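PDB 6TFX: ABC transporter substrate-binding protein from Rhizobium radiobacter, which binds the opine mannopinic acid as the solute-binding component of an ABC transporter and so serves import of mannityl-opines. Local coordinates for residues Ile265-Ala270 / Ala322-Pro327. Residues are numbered along the deposited sequence; the frame is centred on the assembly and turned at random.
Sequences IRVRQA and AEAGFP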
loop_
_atom_site.group_PDB
_atom_site.type_symbol
_atom_site.label_atom_id
_atom_site.label_comp_id
_atom_site.label_asym_id
_atom_site.label_seq_id
_atom_site.Cartn_x
_atom_site.Cartn_y
_atom_site.Cartn_z
ATOM N N ILE A 265 -2.047 -24.449 -17.476
ATOM C CA ILE A 265 -1.035 -24.375 -16.417
ATOM C C ILE A 265 0.394 -24.494 -16.961
ATOM O O ILE A 265 1.303 -23.885 -16.394
ATOM C CB ILE A 265 -1.327 -25.397 -15.287
ATOM C CG1 ILE A 265 -0.525 -25.026 -14.003
ATOM C CG2 ILE A 265 -1.118 -26.867 -15.757
ATOM C CD1 ILE A 265 -0.943 -25.741 -12.715
ATOM N N ARG A 266 0.604 -25.268 -18.053
ATOM C CA ARG A 266 1.962 -25.427 -18.624
ATOM C C ARG A 266 2.535 -24.095 -19.094
ATOM O O ARG A 266 3.745 -23.871 -18.995
ATOM C CB ARG A 266 1.963 -26.445 -19.755
ATOM C CG ARG A 266 1.594 -27.840 -19.255
ATOM C CD ARG A 266 1.368 -28.789 -20.420
ATOM N NE ARG A 266 0.212 -28.383 -21.221
ATOM C CZ ARG A 266 -0.289 -29.095 -22.220
ATOM N NH1 ARG A 266 0.251 -30.261 -22.550
ATOM N NH2 ARG A 266 -1.335 -28.646 -22.903
ATOM N N VAL A 267 1.674 -23.220 -19.631
ATOM C CA VAL A 267 2.117 -21.896 -20.093
ATOM C C VAL A 267 2.506 -21.046 -18.887
ATOM O O VAL A 267 3.503 -20.324 -18.931
ATOM C CB VAL A 267 1.067 -21.212 -21.000
ATOM C CG1 VAL A 267 1.550 -19.836 -21.470
ATOM C CG2 VAL A 267 0.736 -22.100 -22.202
ATOM N N ARG A 268 1.722 -21.134 -17.797
ATOM C CA ARG A 268 2.027 -20.362 -16.576
ATOM C C ARG A 268 3.332 -20.894 -15.967
ATOM O O ARG A 268 4.208 -20.118 -15.563
ATOM C CB ARG A 268 0.881 -20.488 -15.552
ATOM C CG ARG A 268 -0.433 -19.937 -16.094
ATOM C CD ARG A 268 -1.439 -19.606 -14.998
ATOM N NE ARG A 268 -1.805 -20.758 -14.167
ATOM C CZ ARG A 268 -2.820 -21.576 -14.428
ATOM N NH1 ARG A 268 -3.483 -21.476 -15.576
ATOM N NH2 ARG A 268 -3.133 -22.547 -13.580
ATOM N N GLN A 269 3.475 -22.233 -15.894
ATOM C CA GLN A 269 4.697 -22.839 -15.373
ATOM C C GLN A 269 5.905 -22.413 -16.212
ATOM O O GLN A 269 6.957 -22.072 -15.661
ATOM C CB GLN A 269 4.583 -24.366 -15.388
ATOM C CG GLN A 269 3.595 -24.890 -14.347
ATOM C CD GLN A 269 3.309 -26.363 -14.547
ATOM O OE1 GLN A 269 3.370 -26.898 -15.669
ATOM N NE2 GLN A 269 2.973 -27.047 -13.450
ATOM N N ALA A 270 5.726 -22.370 -17.551
ATOM C CA ALA A 270 6.814 -21.938 -18.429
ATOM C C ALA A 270 7.246 -20.512 -18.050
ATOM O O ALA A 270 8.428 -20.246 -17.954
ATOM C CB ALA A 270 6.373 -21.989 -19.886
ATOM N N ALA A 322 6.441 -25.794 -25.938
ATOM C CA ALA A 322 6.270 -26.694 -27.108
ATOM C C ALA A 322 5.161 -27.731 -26.815
ATOM O O ALA A 322 4.294 -27.953 -27.668
ATOM C CB ALA A 322 7.596 -27.391 -27.446
ATOM N N GLU A 323 5.128 -28.291 -25.585
ATOM C CA GLU A 323 4.086 -29.250 -25.158
ATOM C C GLU A 323 2.687 -28.604 -25.200
ATOM O O GLU A 323 1.696 -29.285 -25.496
ATOM C CB GLU A 323 4.347 -29.737 -23.724
ATOM C CG GLU A 323 5.490 -30.729 -23.601
ATOM C CD GLU A 323 5.859 -31.149 -22.187
ATOM O OE1 GLU A 323 5.095 -30.836 -21.243
ATOM O OE2 GLU A 323 6.915 -31.802 -22.025
ATOM N N ALA A 324 2.615 -27.293 -24.870
ATOM C CA ALA A 324 1.363 -26.531 -24.830
ATOM C C ALA A 324 0.909 -26.049 -26.215
ATOM O O ALA A 324 -0.145 -25.411 -26.323
ATOM C CB ALA A 324 1.502 -25.345 -23.876
ATOM N N GLY A 325 1.710 -26.325 -27.242
ATOM C CA GLY A 325 1.387 -25.978 -28.628
ATOM C C GLY A 325 1.951 -24.661 -29.129
ATOM O O GLY A 325 1.459 -24.110 -30.129
ATOM N N PHE A 326 3.023 -24.174 -28.471
ATOM C CA PHE A 326 3.701 -22.938 -28.838
ATOM C C PHE A 326 5.176 -23.229 -29.166
ATOM O O PHE A 326 6.065 -22.812 -28.414
ATOM C CB PHE A 326 3.585 -21.912 -27.701
ATOM C CG PHE A 326 2.156 -21.502 -27.456
ATOM C CD1 PHE A 326 1.555 -20.524 -28.239
ATOM C CD2 PHE A 326 1.404 -22.113 -26.455
ATOM C CE1 PHE A 326 0.217 -20.164 -28.028
ATOM C CE2 PHE A 326 0.069 -21.751 -26.245
ATOM C CZ PHE A 326 -0.510 -20.786 -27.035
ATOM N N PRO A 327 5.455 -23.945 -30.281
ATOM C CA PRO A 327 6.859 -24.272 -30.611
ATOM C C PRO A 327 7.724 -23.056 -30.943
ATOM O O PRO A 327 8.951 -23.156 -30.888
ATOM C CB PRO A 327 6.728 -25.223 -31.810
ATOM C CG PRO A 327 5.442 -24.844 -32.457
ATOM C CD PRO A 327 4.528 -24.491 -31.294
HETATM O O HOH W 1 2.527 -31.789 -21.467
#
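The Schellman motif that ends helix 314-323 packs here on the first turn of helix 265-272, through Arg266 and Val267 on one side and Glu323, Ala324 and Phe326 on the other. The contact lies at the surface of this periplasmic binding protein fold, about 33 Å from the centre of the chain to the centre of the contact, and away from the opine pocket and the magnesium site. Gly325 has positive phi (95°) and is the first residue whose backbone angles leave the helical range. Its N bonds back to Ala322 O at 3.1 Å. Ala324, just before the turn, and Phe326, just after it, both have CB directed toward helix 265-272.

Val267 is the buried part of the contact. Its CG2 is anti to the carbonyl carbon and meets Ala324 CB at 3.7 Å. The same methyl lies 4.1 Å from Phe326 CE2. One branch thus touches both apolar partners, and the valine and phenylalanine side chains cross at about a right angle. Leu321 and Phe358 also pack on Val267.

Arg266 reaches the end of helix 314-323. Its chain bends at chi3 (-65°), and one guanidinium face lies over the backbone of Glu323 and Ala324, which sit toward its rim, with NH2 3.9 Å from Ala324 CA. NH1 is close to Glu323 O, but the angle is too poor for a hydrogen bond. The main charged partner is Asp264, whose OD2 forms a salt bridge with NH2. The Glu323 carboxylate does not touch the guanidinium, with OE1 5.1 Å from Arg266 NH1. One water in the guanidinium plane links them: it accepts from Arg266 NH1 at 2.9 Å and donates to Glu323 OE1 at 2.7 Å.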